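Local coordinates for putative aspartyl-tRNA synthetase (Leishmania major, PDB 6OD8), which probably catalyses the ATP-dependent attachment of L-aspartate to tRNA(Asp), as a class II aminoacyl-tRNA synthetase of the aspartyl type, at residues V76-S80 with H161-L166; A219-L223 with E348-V352; L84-V89 with V145-V149. All blocks are in the same frame, centred on the assembly; numbering follows the deposited sequence.

Interaction 1. Residues V76-S80 with H161-L166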
loop_
_atom_site.group_PDB
_atom_site.type_symbol
_atom_site.label_atom_id
_atom_site.label_comp_id
_atom_site.label_asym_id
_atom_site.label_seq_id
_atom_site.Cartn_x
_atom_site.Cartn_y
_atom_site.Cartn_z
ATOM N N VAL A 76 -6.446 13.639 24.957
ATOM C CA VAL A 76 -6.183 12.984 26.232
ATOM C C VAL A 76 -4.715 12.584 26.345
ATOM O O VAL A 76 -4.142 12.604 27.442
ATOM C CB VAL A 76 -7.120 11.768 26.402
ATOM C CG1 VAL A 76 -6.882 11.091 27.740
ATOM C CG2 VAL A 76 -8.567 12.208 26.283
ATOM N N SER A 77 -4.074 12.266 25.213
ATOM C CA SER A 77 -2.690 11.795 25.235
ATOM C C SER A 77 -1.739 12.842 25.797
ATOM O O SER A 77 -0.686 12.492 26.343
ATOM C CB SER A 77 -2.253 11.385 23.826
ATOM O OG SER A 77 -2.483 12.431 22.880
ATOM N N GLU A 78 -2.099 14.128 25.699
ATOM C CA GLU A 78 -1.220 15.224 26.084
ATOM C C GLU A 78 -1.376 15.657 27.539
ATOM O O GLU A 78 -0.638 16.538 27.983
ATOM C CB GLU A 78 -1.462 16.434 25.164
ATOM C CG GLU A 78 -1.005 16.249 23.717
ATOM C CD GLU A 78 -1.359 17.441 22.818
ATOM O OE1 GLU A 78 -1.893 18.455 23.324
ATOM O OE2 GLU A 78 -1.108 17.360 21.594
ATOM N N LEU A 79 -2.292 15.051 28.300
ATOM C CA LEU A 79 -2.699 15.595 29.592
ATOM C C LEU A 79 -1.631 15.506 30.671
ATOM O O LEU A 79 -1.788 16.136 31.726
ATOM C CB LEU A 79 -3.963 14.885 30.069
ATOM C CG LEU A 79 -5.214 15.317 29.319
ATOM C CD1 LEU A 79 -6.435 14.505 29.762
ATOM C CD2 LEU A 79 -5.414 16.804 29.540
ATOM N N SER A 80 -0.566 14.744 30.458
ATOM C CA SER A 80 0.485 14.675 31.457
ATOM C C SER A 80 1.625 15.652 31.188
ATOM O O SER A 80 2.543 15.744 32.010
ATOM C CB SER A 80 1.007 13.242 31.566
ATOM O OG SER A 80 0.112 12.467 32.351
ATOM N N HIS A 161 -3.010 7.931 32.872
ATOM C CA HIS A 161 -2.533 9.198 33.432
ATOM C C HIS A 161 -2.705 9.173 34.950
ATOM O O HIS A 161 -3.504 9.906 35.531
ATOM C CB HIS A 161 -3.282 10.376 32.818
ATOM C CG HIS A 161 -2.977 10.604 31.375
ATOM N ND1 HIS A 161 -1.793 11.161 30.943
ATOM C CD2 HIS A 161 -3.710 10.367 30.262
ATOM C CE1 HIS A 161 -1.807 11.251 29.625
ATOM N NE2 HIS A 161 -2.958 10.772 29.187
ATOM N N SER A 162 -1.926 8.299 35.594
ATOM C CA SER A 162 -2.111 8.034 37.017
ATOM C C SER A 162 -1.687 9.202 37.902
ATOM O O SER A 162 -2.122 9.282 39.055
ATOM C CB SER A 162 -1.329 6.784 37.404
ATOM O OG SER A 162 0.038 6.974 37.092
ATOM N N ASP A 163 -0.856 10.104 37.388
ATOM C CA ASP A 163 -0.317 11.196 38.185
ATOM C C ASP A 163 -1.281 12.368 38.329
ATOM O O ASP A 163 -1.056 13.232 39.185
ATOM C CB ASP A 163 0.980 11.691 37.548
ATOM C CG ASP A 163 0.794 12.084 36.084
ATOM O OD1 ASP A 163 0.055 11.373 35.356
ATOM O OD2 ASP A 163 1.377 13.115 35.667
ATOM N N ILE A 164 -2.333 12.434 37.509
ATOM C CA ILE A 164 -3.195 13.604 37.444
ATOM C C ILE A 164 -4.659 13.184 37.492
ATOM O O ILE A 164 -5.020 12.027 37.274
ATOM C CB ILE A 164 -2.944 14.456 36.183
ATOM C CG1 ILE A 164 -3.236 13.628 34.937
ATOM C CG2 ILE A 164 -1.519 15.013 36.173
ATOM C CD1 ILE A 164 -3.610 14.430 33.742
ATOM N N GLU A 165 -5.504 14.177 37.744
ATOM C CA GLU A 165 -6.942 14.005 37.812
ATOM C C GLU A 165 -7.587 15.279 37.286
ATOM O O GLU A 165 -7.065 16.376 37.494
ATOM C CB GLU A 165 -7.382 13.720 39.250
ATOM C CG GLU A 165 -8.878 13.653 39.439
ATOM C CD GLU A 165 -9.261 13.279 40.848
ATOM O OE1 GLU A 165 -8.889 14.020 41.783
ATOM O OE2 GLU A 165 -9.925 12.234 41.015
ATOM N N LEU A 166 -8.723 15.131 36.609
ATOM C CA LEU A 166 -9.440 16.262 36.027
ATOM C C LEU A 166 -10.552 16.728 36.961
ATOM O O LEU A 166 -11.401 15.929 37.371
ATOM C CB LEU A 166 -10.032 15.889 34.664
ATOM C CG LEU A 166 -9.054 15.462 33.570
ATOM C CD1 LEU A 166 -9.785 15.264 32.251
ATOM C CD2 LEU A 166 -7.935 16.485 33.425
#
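The imidazole of H161 fits against V76, S77, L79 and S80, and so joins the short 3-10 segment preceding the first strand of the OB-fold to the turn that leads into strand 164-168. H161 to I164 form a type I turn, which sets H161, D163 and I164 facing residues 76-80. Most of the polar contact centres on S80. Its OG makes a short hydrogen bond of 2.7 Å with ND1 of H161, lying at the ring edge near the ring plane. OD1 of D163 lies 3.2 Å from the same OG, at best a weak bond, since ND1 may take that proton. The oxygen, turned back beside its own backbone N (chi1 -79°), thus lies between the histidine and the carboxylate. Another part of the ring edge, at CE1, faces the carbonyl oxygen of S77, and NE2 lies 2.8 Å from O of V76. A CH-pi contact covers one face of the ring: CB of L79 stands 4.3 Å from the centroid, almost straight above it. The S80 bond at the edge and the methylene over the face should together hinder rotation of the imidazole. The apolar contacts belong chiefly to L79, which is buried and also packs on V116 of strand 114-121 and I91 of strand 88-100. Its CD1 reaches CD1 of L166 at 4.2 Å. I164 (chi1 61°) sends its longer branch across, where CD1 rests 3.7 Å from CB of L79.

Interaction 2. Residues A219-L223 with E348-V352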
loop_
_atom_site.group_PDB
_atom_site.type_symbol
_atom_site.label_atom_id
_atom_site.label_comp_id
_atom_site.label_asym_id
_atom_site.label_seq_id
_atom_site.Cartn_x
_atom_site.Cartn_y
_atom_site.Cartn_z
ATOM N N ALA A 219 -4.026 -2.002 19.643
ATOM C CA ALA A 219 -2.577 -2.145 19.475
ATOM C C ALA A 219 -2.248 -3.082 18.332
ATOM O O ALA A 219 -1.283 -2.850 17.591
ATOM C CB ALA A 219 -1.923 -2.649 20.772
ATOM N N ILE A 220 -3.010 -4.164 18.190
ATOM C CA ILE A 220 -2.760 -5.087 17.076
ATOM C C ILE A 220 -2.801 -4.354 15.743
ATOM O O ILE A 220 -1.945 -4.563 14.871
ATOM C CB ILE A 220 -3.770 -6.247 17.107
ATOM C CG1 ILE A 220 -3.489 -7.159 18.297
ATOM C CG2 ILE A 220 -3.739 -7.016 15.813
ATOM C CD1 ILE A 220 -4.604 -8.193 18.546
ATOM N N PHE A 221 -3.776 -3.464 15.562
ATOM C CA PHE A 221 -3.896 -2.863 14.240
ATOM C C PHE A 221 -2.959 -1.681 14.044
ATOM O O PHE A 221 -2.591 -1.397 12.903
ATOM C CB PHE A 221 -5.357 -2.509 13.975
ATOM C CG PHE A 221 -6.194 -3.737 13.776
ATOM C CD1 PHE A 221 -7.037 -4.187 14.768
ATOM C CD2 PHE A 221 -6.055 -4.488 12.613
ATOM C CE1 PHE A 221 -7.772 -5.348 14.592
ATOM C CE2 PHE A 221 -6.768 -5.658 12.434
ATOM C CZ PHE A 221 -7.638 -6.084 13.429
ATOM N N ARG A 222 -2.523 -1.026 15.118
ATOM C CA ARG A 222 -1.397 -0.106 14.987
ATOM C C ARG A 222 -0.136 -0.853 14.548
ATOM O O ARG A 222 0.621 -0.365 13.700
ATOM C CB ARG A 222 -1.159 0.625 16.307
ATOM C CG ARG A 222 -2.298 1.607 16.680
ATOM C CD ARG A 222 -2.071 2.205 18.064
ATOM N NE ARG A 222 -0.835 2.970 18.065
ATOM C CZ ARG A 222 -0.766 4.278 17.816
ATOM N NH1 ARG A 222 -1.872 4.970 17.568
ATOM N NH2 ARG A 222 0.412 4.893 17.822
ATOM N N LEU A 223 0.116 -2.028 15.134
ATOM C CA LEU A 223 1.280 -2.812 14.710
ATOM C C LEU A 223 1.128 -3.316 13.280
ATOM O O LEU A 223 2.098 -3.331 12.523
ATOM C CB LEU A 223 1.516 -3.986 15.672
ATOM C CG LEU A 223 1.922 -3.539 17.080
ATOM C CD1 LEU A 223 1.826 -4.720 18.044
ATOM C CD2 LEU A 223 3.329 -2.956 17.067
ATOM N N GLU A 348 2.684 -0.525 22.274
ATOM C CA GLU A 348 1.741 -1.406 21.601
ATOM C C GLU A 348 1.982 -2.864 21.972
ATOM O O GLU A 348 1.028 -3.627 22.194
ATOM C CB GLU A 348 1.844 -1.212 20.085
ATOM C CG GLU A 348 1.207 0.079 19.564
ATOM C CD GLU A 348 2.150 1.270 19.626
ATOM O OE1 GLU A 348 3.270 1.142 20.164
ATOM O OE2 GLU A 348 1.762 2.340 19.134
ATOM N N LEU A 349 3.251 -3.273 22.047
ATOM C CA LEU A 349 3.539 -4.661 22.394
ATOM C C LEU A 349 3.023 -4.992 23.786
ATOM O O LEU A 349 2.486 -6.085 24.018
ATOM C CB LEU A 349 5.045 -4.926 22.300
ATOM C CG LEU A 349 5.686 -4.747 20.926
ATOM C CD1 LEU A 349 7.217 -4.648 21.027
ATOM C CD2 LEU A 349 5.270 -5.883 19.971
ATOM N N LYS A 350 3.196 -4.073 24.739
ATOM C CA LYS A 350 2.708 -4.346 26.085
ATOM C C LYS A 350 1.186 -4.366 26.130
ATOM O O LYS A 350 0.598 -5.131 26.910
ATOM C CB LYS A 350 3.258 -3.313 27.082
ATOM N N ASN A 351 0.535 -3.542 25.301
ATOM C CA ASN A 351 -0.924 -3.494 25.291
ATOM C C ASN A 351 -1.533 -4.740 24.651
ATOM O O ASN A 351 -2.633 -5.150 25.042
ATOM C CB ASN A 351 -1.404 -2.221 24.592
ATOM C CG ASN A 351 -1.389 -1.010 25.522
ATOM O OD1 ASN A 351 -1.377 -1.163 26.738
ATOM N ND2 ASN A 351 -1.402 0.189 24.952
ATOM N N VAL A 352 -0.840 -5.371 23.698
ATOM C CA VAL A 352 -1.260 -6.701 23.248
ATOM C C VAL A 352 -1.007 -7.729 24.344
ATOM O O VAL A 352 -1.877 -8.540 24.687
ATOM C CB VAL A 352 -0.525 -7.098 21.955
ATOM C CG1 VAL A 352 -0.864 -8.550 21.565
ATOM C CG2 VAL A 352 -0.853 -6.126 20.798
#
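R222 reaches over from helix 215-237 to E348 of helix 346-353, and the two side chains cross at about a right angle. Traced outward, CB of R222 first passes CG of E348 at 4.1 Å, so that the aliphatic parts touch before the charges meet. CD comes next and runs near the same methylene and OE2. A bend at chi3 (62°) then turns the guanidinium so that NE gives a hydrogen bond of 2.9 Å to OE2 of E348, on the lone pair directed away from the other carboxylate oxygen. At the tip, NH2 donates to the same atom over 3.2 Å, nearly along its C-O axis. Both nitrogens thus grip one oxygen side-on, in a salt bridge whose guanidinium and carboxylate planes lie only 18° apart. Its arginine is exposed whereas E348 is buried, so the positive charge probably favours the ionised glutamate.

Beneath the salt bridge the contact is apolar. A219, having little bulk, lets the backbones come close: its CB lies 3.4 Å from the carbonyl oxygen of E348 and 3.6 Å from CG2 of V352. That same valine methyl meets CG1 of I220 at 3.8 Å and also touches CD1 of L223, while the isobutyl group of L223 leans on CB of E348. L223 and L349 both continue onto L538 of helix 530-538. The two short segments run roughly antiparallel, their axes 9.0 Å apart at 141°. In sequence and topology, helix 215-237 is consistent with the long helix of motif 1, and helix 530-538 with that of motif 3, in the class II synthetase catalytic domain.

Interaction 3. Residues L84-V89 with V145-V149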
loop_
_atom_site.group_PDB
_atom_site.type_symbol
_atom_site.label_atom_id
_atom_site.label_comp_id
_atom_site.label_asym_id
_atom_site.label_seq_id
_atom_site.Cartn_x
_atom_site.Cartn_y
_atom_site.Cartn_z
ATOM N N LEU A 84 0.462 21.695 31.477
ATOM C CA LEU A 84 -0.984 21.677 31.609
ATOM C C LEU A 84 -1.456 21.640 33.060
ATOM O O LEU A 84 -2.651 21.836 33.306
ATOM C CB LEU A 84 -1.572 20.491 30.829
ATOM C CG LEU A 84 -1.413 20.541 29.300
ATOM C CD1 LEU A 84 -2.112 19.357 28.631
ATOM C CD2 LEU A 84 -1.919 21.842 28.702
ATOM N N VAL A 85 -0.556 21.418 34.026
ATOM C CA VAL A 85 -0.968 21.384 35.425
ATOM C C VAL A 85 -1.537 22.740 35.820
ATOM O O VAL A 85 -1.016 23.797 35.428
ATOM C CB VAL A 85 0.208 20.995 36.341
ATOM C CG1 VAL A 85 -0.244 20.903 37.795
ATOM C CG2 VAL A 85 0.842 19.687 35.894
ATOM N N ASP A 86 -2.618 22.712 36.602
ATOM C CA ASP A 86 -3.349 23.889 37.067
ATOM C C ASP A 86 -3.962 24.699 35.926
ATOM O O ASP A 86 -4.402 25.835 36.142
ATOM C CB ASP A 86 -2.461 24.795 37.931
ATOM C CG ASP A 86 -1.790 24.043 39.062
ATOM O OD1 ASP A 86 -2.324 22.986 39.465
ATOM O OD2 ASP A 86 -0.732 24.504 39.543
ATOM N N LYS A 87 -3.993 24.160 34.714
ATOM C CA LYS A 87 -4.695 24.819 33.626
ATOM C C LYS A 87 -6.060 24.166 33.452
ATOM O O LYS A 87 -6.222 22.966 33.682
ATOM C CB LYS A 87 -3.897 24.746 32.319
ATOM C CG LYS A 87 -2.421 25.127 32.444
ATOM C CD LYS A 87 -2.205 26.618 32.392
ATOM C CE LYS A 87 -0.722 26.969 32.301
ATOM N NZ LYS A 87 0.023 26.728 33.572
ATOM N N THR A 88 -7.051 24.969 33.067
ATOM C CA THR A 88 -8.359 24.449 32.687
ATOM C C THR A 88 -8.372 24.286 31.175
ATOM O O THR A 88 -8.113 25.254 30.453
ATOM C CB THR A 88 -9.487 25.379 33.132
ATOM O OG1 THR A 88 -9.536 25.429 34.560
ATOM C CG2 THR A 88 -10.807 24.868 32.610
ATOM N N VAL A 89 -8.654 23.064 30.694
ATOM C CA VAL A 89 -8.534 22.746 29.272
ATOM C C VAL A 89 -9.817 22.101 28.758
ATOM O O VAL A 89 -10.678 21.657 29.519
ATOM C CB VAL A 89 -7.333 21.817 28.980
ATOM C CG1 VAL A 89 -6.027 22.488 29.375
ATOM C CG2 VAL A 89 -7.502 20.516 29.724
ATOM N N VAL A 145 -15.361 18.121 27.734
ATOM C CA VAL A 145 -15.226 18.498 29.137
ATOM C C VAL A 145 -14.281 19.687 29.227
ATOM O O VAL A 145 -13.228 19.694 28.577
ATOM C CB VAL A 145 -14.717 17.316 29.983
ATOM C CG1 VAL A 145 -14.389 17.758 31.396
ATOM C CG2 VAL A 145 -15.752 16.202 30.002
ATOM N N GLU A 146 -14.676 20.703 29.991
ATOM C CA GLU A 146 -13.779 21.756 30.443
ATOM C C GLU A 146 -13.354 21.399 31.862
ATOM O O GLU A 146 -14.208 21.257 32.740
ATOM C CB GLU A 146 -14.481 23.115 30.401
ATOM C CG GLU A 146 -13.727 24.232 31.068
ATOM C CD GLU A 146 -14.363 25.597 30.831
ATOM O OE1 GLU A 146 -14.969 26.152 31.776
ATOM O OE2 GLU A 146 -14.257 26.109 29.694
ATOM N N ALA A 147 -12.050 21.230 32.085
ATOM C CA ALA A 147 -11.616 20.711 33.378
ATOM C C ALA A 147 -10.206 21.168 33.697
ATOM O O ALA A 147 -9.375 21.320 32.799
ATOM C CB ALA A 147 -11.659 19.178 33.413
ATOM N N THR A 148 -9.935 21.325 34.995
ATOM C CA THR A 148 -8.607 21.674 35.475
ATOM C C THR A 148 -7.755 20.421 35.666
ATOM O O THR A 148 -8.207 19.429 36.257
ATOM C CB THR A 148 -8.697 22.464 36.776
ATOM O OG1 THR A 148 -9.616 23.551 36.598
ATOM C CG2 THR A 148 -7.329 23.049 37.130
ATOM N N VAL A 149 -6.528 20.471 35.154
ATOM C CA VAL A 149 -5.574 19.375 35.307
ATOM C C VAL A 149 -4.873 19.545 36.647
ATOM O O VAL A 149 -4.111 20.495 36.846
ATOM C CB VAL A 149 -4.560 19.335 34.160
ATOM C CG1 VAL A 149 -3.569 18.202 34.388
ATOM C CG2 VAL A 149 -5.263 19.167 32.824
#
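The peptide groups of V89 and A147 face one another in a hydrogen-bonded antiparallel pair, and their two carbonyls are met differently. A147 N approaches O of V89 within the carbonyl plane, at 2.9 Å, whereas V89 N sits above the plane of the A147 carbonyl, 36° out of it, at 2.8 Å. This pairs the first strand of the OB-fold barrel, 88-100, with strand 142-151, as the first and fourth strands pair in this fold, where their union closes the barrel.

Next along the ladder, T88 and T148 form a non-hydrogen-bonded pair with CA atoms only 3.9 Å apart. In both threonines OG1 lies anti to the carbonyl carbon (chi1 -65° and -51°), and the two hydroxyls share a hydrogen bond of 2.8 Å on the face away from V89 and A147. The chain enters this ladder from a type II turn, L84 to K87, with D86 in a left-handed backbone conformation. V149 receives this turn with both its polar backbone atoms: its N donates to O of K87 at 2.9 Å, and its O accepts from N of D86 at 2.7 Å.

The buried side chain of V149 packs inward, against L79, I164 and L166 as well as the turn. Its CG2 touches CG2 of V89 at 4.1 Å, extending the apolar side of the pair, and its CB lies 3.3 Å from the carbonyl oxygen of L84.

Interactions 1 and 3 belong to one OB-fold barrel. Their centres lie 10 Å apart, they touch, and interaction 3 is nested within the chain loop that interaction 1 closes. V149 makes most of the junction: CG1 meets CD1 of I164 at 3.8 Å, and CG2 meets CD2 of L166 at 3.8 Å. Strands 142-151 and 164-168, one from each contact, are neighbours in the sheet. Interaction 2 stands apart in the class II catalytic region, its centre 21 Å from that of interaction 1 and 29 Å from that of interaction 3. In relatives the OB-fold domain recognises the anticodon and the class II domain performs aminoacylation, a division probably kept here.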